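Local coordinates for protein arylalkylamine N-Acetyltransferase 2 (Aedes aegypti, PDB 4FD5) that probably transfers acyl groups from acyl-CoA to arylalkylamines such as dopamine and serotonin, as a GNAT-fold N-acetyltransferase, at residues A[106-111]-A[203-208]; A[110-115]-A[212-217]; A[125-130]-A[163-168]. All coordinates share one frame; numbering follows the deposited sequence.

Interaction 1: A[106-111]-A[203-208]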
loop_
_atom_site.group_PDB
_atom_site.type_symbol
_atom_site.label_atom_id
_atom_site.label_comp_id
_atom_site.label_asym_id
_atom_site.label_seq_id
_atom_site.Cartn_x
_atom_site.Cartn_y
_atom_site.Cartn_z
ATOM N N LYS A 106 2.151 10.443 -12.007
ATOM C CA LYS A 106 2.789 9.625 -13.028
ATOM C C LYS A 106 4.201 9.185 -12.622
ATOM O O LYS A 106 4.605 8.064 -12.924
ATOM C CB LYS A 106 2.819 10.359 -14.362
ATOM C CG LYS A 106 3.338 9.516 -15.498
ATOM C CD LYS A 106 3.266 10.280 -16.819
ATOM C CE LYS A 106 4.172 9.644 -17.891
ATOM N NZ LYS A 106 4.202 10.439 -19.158
ATOM N N LYS A 107 4.947 10.066 -11.953
ATOM C CA LYS A 107 6.273 9.668 -11.451
ATOM C C LYS A 107 6.175 8.456 -10.518
ATOM O O LYS A 107 6.965 7.480 -10.622
ATOM C CB LYS A 107 6.920 10.815 -10.690
ATOM C CG LYS A 107 7.232 12.019 -11.567
ATOM C CD LYS A 107 7.867 13.114 -10.739
ATOM C CE LYS A 107 8.225 14.314 -11.612
ATOM N NZ LYS A 107 8.568 15.493 -10.783
ATOM N N ILE A 108 5.214 8.536 -9.598
ATOM C CA ILE A 108 5.010 7.422 -8.656
ATOM C C ILE A 108 4.580 6.121 -9.365
ATOM O O ILE A 108 5.180 5.044 -9.174
ATOM C CB ILE A 108 3.969 7.803 -7.593
ATOM C CG1 ILE A 108 4.486 8.975 -6.756
ATOM C CG2 ILE A 108 3.634 6.592 -6.709
ATOM C CD1 ILE A 108 3.418 9.623 -5.898
ATOM N N PHE A 109 3.540 6.229 -10.189
ATOM C CA PHE A 109 3.050 5.079 -10.945
ATOM C C PHE A 109 4.192 4.418 -11.724
ATOM O O PHE A 109 4.361 3.199 -11.698
ATOM C CB PHE A 109 1.923 5.504 -11.899
ATOM C CG PHE A 109 1.270 4.350 -12.633
ATOM C CD1 PHE A 109 0.029 3.861 -12.230
ATOM C CD2 PHE A 109 1.897 3.752 -13.715
ATOM C CE1 PHE A 109 -0.573 2.799 -12.901
ATOM C CE2 PHE A 109 1.301 2.690 -14.389
ATOM C CZ PHE A 109 0.068 2.214 -13.980
ATOM N N LYS A 110 4.976 5.240 -12.413
ATOM C CA LYS A 110 6.091 4.770 -13.214
ATOM C C LYS A 110 7.122 4.004 -12.394
ATOM O O LYS A 110 7.551 2.923 -12.800
ATOM C CB LYS A 110 6.751 5.944 -13.943
ATOM C CG LYS A 110 7.842 5.554 -14.919
ATOM C CD LYS A 110 8.300 6.775 -15.731
ATOM C CE LYS A 110 9.763 6.659 -16.153
ATOM N NZ LYS A 110 10.015 5.568 -17.138
ATOM N N LEU A 111 7.522 4.548 -11.243
ATOM C CA LEU A 111 8.504 3.827 -10.431
ATOM C C LEU A 111 7.964 2.456 -10.018
ATOM O O LEU A 111 8.659 1.428 -10.131
ATOM C CB LEU A 111 8.894 4.631 -9.199
ATOM C CG LEU A 111 9.760 3.884 -8.178
ATOM C CD1 LEU A 111 11.094 3.397 -8.782
ATOM C CD2 LEU A 111 9.993 4.772 -6.967
ATOM N N GLN A 203 17.555 13.636 -8.722
ATOM C CA GLN A 203 16.743 12.700 -7.950
ATOM C C GLN A 203 15.261 12.944 -8.182
ATOM O O GLN A 203 14.788 14.070 -8.009
ATOM C CB GLN A 203 17.056 12.876 -6.474
ATOM C CG GLN A 203 17.050 11.594 -5.694
ATOM C CD GLN A 203 17.452 11.779 -4.250
ATOM O OE1 GLN A 203 18.528 12.288 -3.945
ATOM N NE2 GLN A 203 16.582 11.361 -3.343
ATOM N N ILE A 204 14.520 11.898 -8.551
ATOM C CA ILE A 204 13.100 12.048 -8.845
ATOM C C ILE A 204 12.297 12.189 -7.553
ATOM O O ILE A 204 11.361 12.996 -7.477
ATOM C CB ILE A 204 12.557 10.884 -9.714
ATOM C CG1 ILE A 204 13.172 10.946 -11.129
ATOM C CG2 ILE A 204 11.037 10.932 -9.786
ATOM C CD1 ILE A 204 12.834 9.754 -12.016
ATOM N N PHE A 205 12.676 11.406 -6.544
ATOM C CA PHE A 205 12.039 11.468 -5.231
ATOM C C PHE A 205 13.061 11.810 -4.163
ATOM O O PHE A 205 13.890 10.978 -3.801
ATOM C CB PHE A 205 11.374 10.129 -4.871
ATOM C CG PHE A 205 10.279 9.731 -5.805
ATOM C CD1 PHE A 205 9.066 10.399 -5.784
ATOM C CD2 PHE A 205 10.459 8.693 -6.698
ATOM C CE1 PHE A 205 8.050 10.035 -6.649
ATOM C CE2 PHE A 205 9.442 8.324 -7.572
ATOM C CZ PHE A 205 8.244 8.999 -7.549
ATOM N N VAL A 206 12.993 13.033 -3.655
ATOM C CA VAL A 206 13.789 13.406 -2.506
ATOM C C VAL A 206 12.896 13.172 -1.304
ATOM O O VAL A 206 11.952 13.924 -1.074
ATOM C CB VAL A 206 14.226 14.887 -2.560
ATOM C CG1 VAL A 206 14.969 15.280 -1.275
ATOM C CG2 VAL A 206 15.090 15.142 -3.783
ATOM N N VAL A 207 13.181 12.105 -0.564
ATOM C CA VAL A 207 12.299 11.659 0.513
ATOM C C VAL A 207 12.860 11.970 1.895
ATOM O O VAL A 207 14.072 11.922 2.118
ATOM C CB VAL A 207 12.024 10.139 0.427
ATOM C CG1 VAL A 207 11.560 9.761 -0.966
ATOM C CG2 VAL A 207 13.266 9.353 0.806
ATOM N N ASP A 208 11.966 12.275 2.828
ATOM C CA ASP A 208 12.377 12.609 4.181
ATOM C C ASP A 208 12.891 11.380 4.907
ATOM O O ASP A 208 12.426 10.268 4.665
ATOM C CB ASP A 208 11.220 13.225 4.969
ATOM C CG ASP A 208 10.816 14.585 4.445
ATOM O OD1 ASP A 208 11.557 15.148 3.614
ATOM O OD2 ASP A 208 9.764 15.102 4.875
HETATM O O HOH W 1 10.770 14.819 -9.561
#

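Interaction 2: A[110-115]-A[212-217]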
loop_
_atom_site.group_PDB
_atom_site.type_symbol
_atom_site.label_atom_id
_atom_site.label_comp_id
_atom_site.label_asym_id
_atom_site.label_seq_id
_atom_site.Cartn_x
_atom_site.Cartn_y
_atom_site.Cartn_z
ATOM N N LYS A 110 4.976 5.240 -12.413
ATOM C CA LYS A 110 6.091 4.770 -13.214
ATOM C C LYS A 110 7.122 4.004 -12.394
ATOM O O LYS A 110 7.551 2.923 -12.800
ATOM C CB LYS A 110 6.751 5.944 -13.943
ATOM C CG LYS A 110 7.842 5.554 -14.919
ATOM C CD LYS A 110 8.300 6.775 -15.731
ATOM C CE LYS A 110 9.763 6.659 -16.153
ATOM N NZ LYS A 110 10.015 5.568 -17.138
ATOM N N LEU A 111 7.522 4.548 -11.243
ATOM C CA LEU A 111 8.504 3.827 -10.431
ATOM C C LEU A 111 7.964 2.456 -10.018
ATOM O O LEU A 111 8.659 1.428 -10.131
ATOM C CB LEU A 111 8.894 4.631 -9.199
ATOM C CG LEU A 111 9.760 3.884 -8.178
ATOM C CD1 LEU A 111 11.094 3.397 -8.782
ATOM C CD2 LEU A 111 9.993 4.772 -6.967
ATOM N N LEU A 112 6.719 2.433 -9.550
ATOM C CA LEU A 112 6.173 1.152 -9.078
ATOM C C LEU A 112 6.018 0.136 -10.224
ATOM O O LEU A 112 6.350 -1.054 -10.076
ATOM C CB LEU A 112 4.857 1.368 -8.333
ATOM C CG LEU A 112 4.961 2.284 -7.119
ATOM C CD1 LEU A 112 3.574 2.727 -6.693
ATOM C CD2 LEU A 112 5.693 1.578 -5.985
ATOM N N TYR A 113 5.548 0.600 -11.376
ATOM C CA TYR A 113 5.460 -0.260 -12.566
ATOM C C TYR A 113 6.819 -0.850 -12.969
ATOM O O TYR A 113 6.980 -2.064 -13.176
ATOM C CB TYR A 113 4.855 0.548 -13.717
ATOM C CG TYR A 113 4.887 -0.163 -15.047
ATOM C CD1 TYR A 113 3.939 -1.131 -15.361
ATOM C CD2 TYR A 113 5.863 0.141 -15.990
ATOM C CE1 TYR A 113 3.971 -1.780 -16.572
ATOM C CE2 TYR A 113 5.903 -0.506 -17.201
ATOM C CZ TYR A 113 4.954 -1.467 -17.485
ATOM O OH TYR A 113 4.998 -2.111 -18.701
ATOM N N GLU A 114 7.805 0.029 -13.061
ATOM C CA GLU A 114 9.149 -0.372 -13.438
ATOM C C GLU A 114 9.719 -1.406 -12.492
ATOM O O GLU A 114 10.314 -2.391 -12.930
ATOM C CB GLU A 114 10.074 0.825 -13.436
ATOM C CG GLU A 114 9.822 1.794 -14.537
ATOM C CD GLU A 114 10.818 2.926 -14.475
ATOM O OE1 GLU A 114 11.133 3.377 -13.345
ATOM O OE2 GLU A 114 11.299 3.340 -15.544
ATOM N N GLN A 115 9.560 -1.190 -11.191
ATOM C CA GLN A 115 10.150 -2.139 -10.257
ATOM C C GLN A 115 9.425 -3.473 -10.335
ATOM O O GLN A 115 10.057 -4.535 -10.284
ATOM C CB GLN A 115 10.162 -1.584 -8.835
ATOM C CG GLN A 115 11.133 -0.428 -8.671
ATOM C CD GLN A 115 12.563 -0.861 -8.912
ATOM O OE1 GLN A 115 13.088 -1.709 -8.194
ATOM N NE2 GLN A 115 13.191 -0.300 -9.939
ATOM N N GLU A 212 14.290 5.351 2.902
ATOM C CA GLU A 212 15.518 5.178 2.145
ATOM C C GLU A 212 15.314 4.412 0.842
ATOM O O GLU A 212 15.917 4.735 -0.186
ATOM C CB GLU A 212 16.536 4.451 3.016
ATOM C CG GLU A 212 17.970 4.776 2.700
ATOM C CD GLU A 212 18.892 4.390 3.838
ATOM O OE1 GLU A 212 19.529 5.294 4.419
ATOM O OE2 GLU A 212 18.972 3.182 4.150
ATOM N N LYS A 213 14.458 3.395 0.886
ATOM C CA LYS A 213 14.290 2.463 -0.226
ATOM C C LYS A 213 12.838 2.134 -0.488
ATOM O O LYS A 213 12.010 2.186 0.415
ATOM C CB LYS A 213 14.988 1.133 0.087
ATOM C CG LYS A 213 16.486 1.191 0.223
ATOM C CD LYS A 213 17.034 -0.116 0.790
ATOM C CE LYS A 213 18.554 -0.081 0.912
ATOM N NZ LYS A 213 19.094 -1.407 1.291
ATOM N N LEU A 214 12.548 1.788 -1.735
ATOM C CA LEU A 214 11.304 1.106 -2.078
ATOM C C LEU A 214 11.633 -0.382 -2.077
ATOM O O LEU A 214 12.579 -0.801 -2.748
ATOM C CB LEU A 214 10.834 1.510 -3.469
ATOM C CG LEU A 214 9.820 0.587 -4.149
ATOM C CD1 LEU A 214 8.524 0.501 -3.361
ATOM C CD2 LEU A 214 9.540 1.090 -5.547
ATOM N N LYS A 215 10.882 -1.181 -1.319
ATOM C CA LYS A 215 11.123 -2.623 -1.300
ATOM C C LYS A 215 9.852 -3.341 -1.705
ATOM O O LYS A 215 8.803 -3.102 -1.114
ATOM C CB LYS A 215 11.542 -3.099 0.091
ATOM C CG LYS A 215 12.812 -2.459 0.631
ATOM C CD LYS A 215 13.231 -3.100 1.958
ATOM C CE LYS A 215 14.513 -2.462 2.486
ATOM N NZ LYS A 215 15.008 -3.172 3.694
ATOM N N ILE A 216 9.938 -4.190 -2.726
ATOM C CA ILE A 216 8.856 -5.123 -3.025
ATOM C C ILE A 216 9.110 -6.407 -2.240
ATOM O O ILE A 216 10.161 -7.069 -2.418
ATOM C CB ILE A 216 8.716 -5.421 -4.519
ATOM C CG1 ILE A 216 8.381 -4.135 -5.277
ATOM C CG2 ILE A 216 7.648 -6.490 -4.752
ATOM C CD1 ILE A 216 8.267 -4.339 -6.777
ATOM N N MET A 217 8.150 -6.726 -1.374
ATOM C CA MET A 217 8.327 -7.740 -0.348
ATOM C C MET A 217 7.197 -8.743 -0.429
ATOM O O MET A 217 6.079 -8.398 -0.811
ATOM C CB MET A 217 8.341 -7.092 1.044
ATOM C CG MET A 217 9.371 -5.970 1.176
ATOM S SD MET A 217 9.396 -5.152 2.781
ATOM C CE MET A 217 10.312 -6.366 3.745
HETATM O O HOH W 2 11.915 -2.165 -5.490
#

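Interaction 3: A[125-130]-A[163-168]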
loop_
_atom_site.group_PDB
_atom_site.type_symbol
_atom_site.label_atom_id
_atom_site.label_comp_id
_atom_site.label_asym_id
_atom_site.label_seq_id
_atom_site.Cartn_x
_atom_site.Cartn_y
_atom_site.Cartn_z
ATOM N N PHE A 125 6.027 -18.598 -7.491
ATOM C CA PHE A 125 5.320 -19.416 -6.510
ATOM C C PHE A 125 4.195 -20.262 -7.102
ATOM O O PHE A 125 3.470 -20.927 -6.369
ATOM C CB PHE A 125 4.804 -18.549 -5.361
ATOM C CG PHE A 125 5.888 -17.812 -4.638
ATOM C CD1 PHE A 125 6.825 -18.499 -3.873
ATOM C CD2 PHE A 125 5.987 -16.435 -4.733
ATOM C CE1 PHE A 125 7.836 -17.830 -3.213
ATOM C CE2 PHE A 125 6.993 -15.755 -4.067
ATOM C CZ PHE A 125 7.922 -16.456 -3.305
ATOM N N ASP A 126 4.068 -20.238 -8.423
ATOM C CA ASP A 126 3.021 -20.977 -9.129
ATOM C C ASP A 126 1.627 -20.692 -8.571
ATOM O O ASP A 126 0.907 -21.603 -8.163
ATOM C CB ASP A 126 3.308 -22.483 -9.118
ATOM C CG ASP A 126 2.513 -23.233 -10.178
ATOM O OD1 ASP A 126 2.214 -22.627 -11.231
ATOM O OD2 ASP A 126 2.189 -24.423 -9.960
ATOM N N VAL A 127 1.247 -19.418 -8.564
ATOM C CA VAL A 127 -0.084 -19.026 -8.110
ATOM C C VAL A 127 -0.786 -18.173 -9.167
ATOM O O VAL A 127 -0.129 -17.521 -9.985
ATOM C CB VAL A 127 -0.019 -18.261 -6.772
ATOM C CG1 VAL A 127 0.529 -19.154 -5.665
ATOM C CG2 VAL A 127 0.841 -17.009 -6.921
ATOM N N ASP A 128 -2.117 -18.181 -9.152
ATOM C CA ASP A 128 -2.892 -17.415 -10.124
ATOM C C ASP A 128 -3.438 -16.125 -9.528
ATOM O O ASP A 128 -4.049 -15.312 -10.225
ATOM C CB ASP A 128 -4.042 -18.256 -10.696
ATOM C CG ASP A 128 -4.864 -18.933 -9.623
ATOM O OD1 ASP A 128 -4.948 -18.396 -8.496
ATOM O OD2 ASP A 128 -5.434 -20.011 -9.903
ATOM N N LYS A 129 -3.218 -15.941 -8.230
ATOM C CA LYS A 129 -3.671 -14.733 -7.556
ATOM C C LYS A 129 -2.786 -14.460 -6.348
ATOM O O LYS A 129 -2.214 -15.382 -5.758
ATOM C CB LYS A 129 -5.156 -14.823 -7.162
ATOM C CG LYS A 129 -5.460 -15.741 -5.987
ATOM C CD LYS A 129 -6.964 -15.789 -5.691
ATOM C CE LYS A 129 -7.253 -16.549 -4.395
ATOM N NZ LYS A 129 -8.713 -16.798 -4.143
ATOM N N ILE A 130 -2.649 -13.180 -6.017
ATOM C CA ILE A 130 -1.799 -12.751 -4.904
ATOM C C ILE A 130 -2.526 -11.699 -4.087
ATOM O O ILE A 130 -3.208 -10.835 -4.632
ATOM C CB ILE A 130 -0.461 -12.186 -5.417
ATOM C CG1 ILE A 130 0.410 -13.327 -5.959
ATOM C CG2 ILE A 130 0.291 -11.435 -4.297
ATOM C CD1 ILE A 130 1.739 -12.872 -6.562
ATOM N N GLY A 163 -8.218 -18.400 0.811
ATOM C CA GLY A 163 -7.533 -19.350 -0.044
ATOM C C GLY A 163 -6.253 -18.852 -0.695
ATOM O O GLY A 163 -5.738 -19.485 -1.613
ATOM N N PHE A 164 -5.735 -17.719 -0.241
ATOM C CA PHE A 164 -4.475 -17.217 -0.792
ATOM C C PHE A 164 -3.267 -17.950 -0.227
ATOM O O PHE A 164 -3.275 -18.410 0.913
ATOM C CB PHE A 164 -4.324 -15.713 -0.549
ATOM C CG PHE A 164 -5.277 -14.876 -1.339
ATOM C CD1 PHE A 164 -6.574 -14.673 -0.900
ATOM C CD2 PHE A 164 -4.879 -14.301 -2.530
ATOM C CE1 PHE A 164 -7.449 -13.896 -1.630
ATOM C CE2 PHE A 164 -5.754 -13.522 -3.266
ATOM C CZ PHE A 164 -7.041 -13.320 -2.815
ATOM N N GLN A 165 -2.211 -18.030 -1.036
ATOM C CA GLN A 165 -0.966 -18.663 -0.635
ATOM C C GLN A 165 0.194 -17.678 -0.598
ATOM O O GLN A 165 1.231 -17.958 -0.005
ATOM C CB GLN A 165 -0.616 -19.790 -1.599
ATOM C CG GLN A 165 -1.651 -20.886 -1.660
ATOM C CD GLN A 165 -1.274 -21.943 -2.662
ATOM O OE1 GLN A 165 -0.679 -22.956 -2.309
ATOM N NE2 GLN A 165 -1.599 -21.704 -3.923
ATOM N N VAL A 166 0.017 -16.536 -1.253
ATOM C CA VAL A 166 1.088 -15.541 -1.311
ATOM C C VAL A 166 0.567 -14.137 -1.033
ATOM O O VAL A 166 -0.463 -13.719 -1.574
ATOM C CB VAL A 166 1.809 -15.574 -2.660
ATOM C CG1 VAL A 166 2.830 -14.433 -2.757
ATOM C CG2 VAL A 166 2.498 -16.924 -2.860
ATOM N N MET A 167 1.294 -13.406 -0.194
ATOM C CA MET A 167 1.008 -11.995 0.032
ATOM C C MET A 167 2.175 -11.149 -0.453
ATOM O O MET A 167 3.317 -11.605 -0.451
ATOM C CB MET A 167 0.789 -11.712 1.516
ATOM C CG MET A 167 -0.312 -12.529 2.194
ATOM S SD MET A 167 -0.427 -12.168 3.953
ATOM C CE MET A 167 -1.395 -10.657 3.952
ATOM N N LYS A 168 1.875 -9.910 -0.832
ATOM C CA LYS A 168 2.869 -9.031 -1.452
ATOM C C LYS A 168 2.622 -7.618 -0.976
ATOM O O LYS A 168 1.478 -7.239 -0.754
ATOM C CB LYS A 168 2.705 -9.101 -2.980
ATOM C CG LYS A 168 3.483 -8.069 -3.799
ATOM C CD LYS A 168 3.097 -8.188 -5.280
ATOM C CE LYS A 168 3.963 -7.306 -6.184
ATOM N NZ LYS A 168 3.530 -5.886 -6.165
HETATM O O HOH W 3 -2.215 -17.214 -3.635
#

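Interaction 1: A[106-111]-A[203-208]
Phe205 drives its ring edge-first at the helical backbone of Lys107 and Ile108. Its CZ comes within 3.7 Å of Lys107 O, and both that oxygen and Ile108 N lie at the ring edge, near its plane. The same oxygen accepts the helical bond from Leu111 N, and the ring edge simply packs against it. Ile108 crosses the ring at about a right angle, CG1 resting 3.7 Å from Phe205 CE1, while Leu111 approaches obliquely and sets CD2 3.6 Å from Phe205 CE2. The ring is the wedge by which the long loop between strands 186-192 and 213-220 of the GNAT fold closes on helix 103-116, with Leu36 and Ala39 of helix 35-39 also touching it. Ile204 lays CG2 over one ring face, offset toward the rim, and the same methyl meets Lys107 CD at 4.0 Å. Lys107 runs out extended beyond CG, and its ammonium reaches a water, NZ to water 2.6 Å, that in turn donates to Ile204 O. Within the loop, Gln203 NE2 donates to Phe205 O at 2.8 Å, from a position tilted out of the carbonyl plane.

Interaction 2: A[110-115]-A[212-217]
Leu214 pushes its CD2 methyl in among Leu111, Leu112 and Gln115, and this is the tight part of the contact. Its chi1 of 161° sets CG anti to the backbone N, on the helix side of the strand. Leu214 and Leu111 meet tip to tip, Leu214 CD2 lying 3.8 Å from Leu111 CG. Leu112 crosses Leu214 at about a right angle and touches both methyls, its CD2 standing 3.9 Å from Leu214 CD2. Gln115 slides past in the opposite direction and offers the aliphatic CG, 3.8 Å from Leu214 CD2. Two residues on, on the same side of the strand, Ile216 presses CD1 against the helix backbone itself, 3.8 Å from Gln115 C, and also touches Gln115 CB. In the GNAT fold of this enzyme, helix 103-116 belongs to the connection between strands 75-85 and 129-138, and here it lies over strand 213-220, which runs between strands 166-171 and 186-192. The short helix and strand axes stay 10.3 Å apart and are inclined by 46°; the space between them is filled by Leu111, Leu112, Leu214, Ile216 and the aliphatic part of Gln115. Beside this apolar layer the contact is looser and mediated by a single water. Gln115 is bent at chi2 (-63°), which turns CD aside from the line of the chain, and its OE1 takes a bond from that water at 3.0 Å. The water also donates to Leu214 O at 3.1 Å, linking the glutamine amide to the strand backbone. On the partly exposed flank of the helix, Lys110 NZ forms a salt bridge with Glu114 OE2 at 3.0 Å, approaching from above the carboxylate plane. The other carboxylate oxygen, Glu114 OE1, is hydrogen-bonded to the hydroxyl of Tyr196.

Interaction 3: A[125-130]-A[163-168]
Lys129 has CG in the crowded position between backbone N and carbonyl carbon (chi1 74°), and the extended chain beyond it crosses the ring of Phe164 at about a right angle. CE sits over the middle of the ring, 3.5 Å from the Phe164 centroid in a CH-pi contact. The ammonium continues over the same face, Lys129 NZ lying 4.2 Å from that centroid and 20° off the normal, a cation-pi pair; NZ also makes a weak hydrogen bond to Arg162 O. Nearer the backbone a water joins the two segments: it donates to Lys129 O at 2.8 Å and accepts from Gln165 N at 2.7 Å. Ile130 and Val166 lie side by side, pointing the same way, and Ile130 CG2 packs 3.6 Å from Lys168 CB. The second methyl of Val166, CG2, meets Phe125 CB at 3.8 Å and, more loosely, Val127 CG1. The helices before each strand end in Schellman motifs, with Asp126 and Gly163 at positive phi; at Gly163 a CB would jam against the preceding carbonyl oxygen, which calls for glycine. Here strands 129-138 and 166-171 begin to pair in parallel, as the two strands of a beta-alpha-beta crossover through helix 147-161. Phe131 packs edge-to-face with Phe164, Lys168 NZ forms a salt bridge with Asp170, and strand 213-220 touches Phe125 through Cys218 and Val220.

Overall arrangement
Interactions 1 and 2 are successive footholds on helix 103-116, their centres about 10 Å apart, and Leu111 serves both: it touches Phe205 of the loop and Leu214 of the following strand. Interaction 3 lies at the strand 129-138/166-171 pair of the sheet, its centre about 19 Å from that of interaction 2 and about 28 Å from that of interaction 1. Strands 213-220 and 166-171 are neighbours, so interactions 2 and 3 meet directly, with Ile216 CG2 4.0 Å from Lys168 CE. In GNAT enzymes the cofactor lies where the strands equivalent to 129-138 and 166-171 splay apart; interaction 3 pairs the N-terminal ends of these strands, probably away from that cleft.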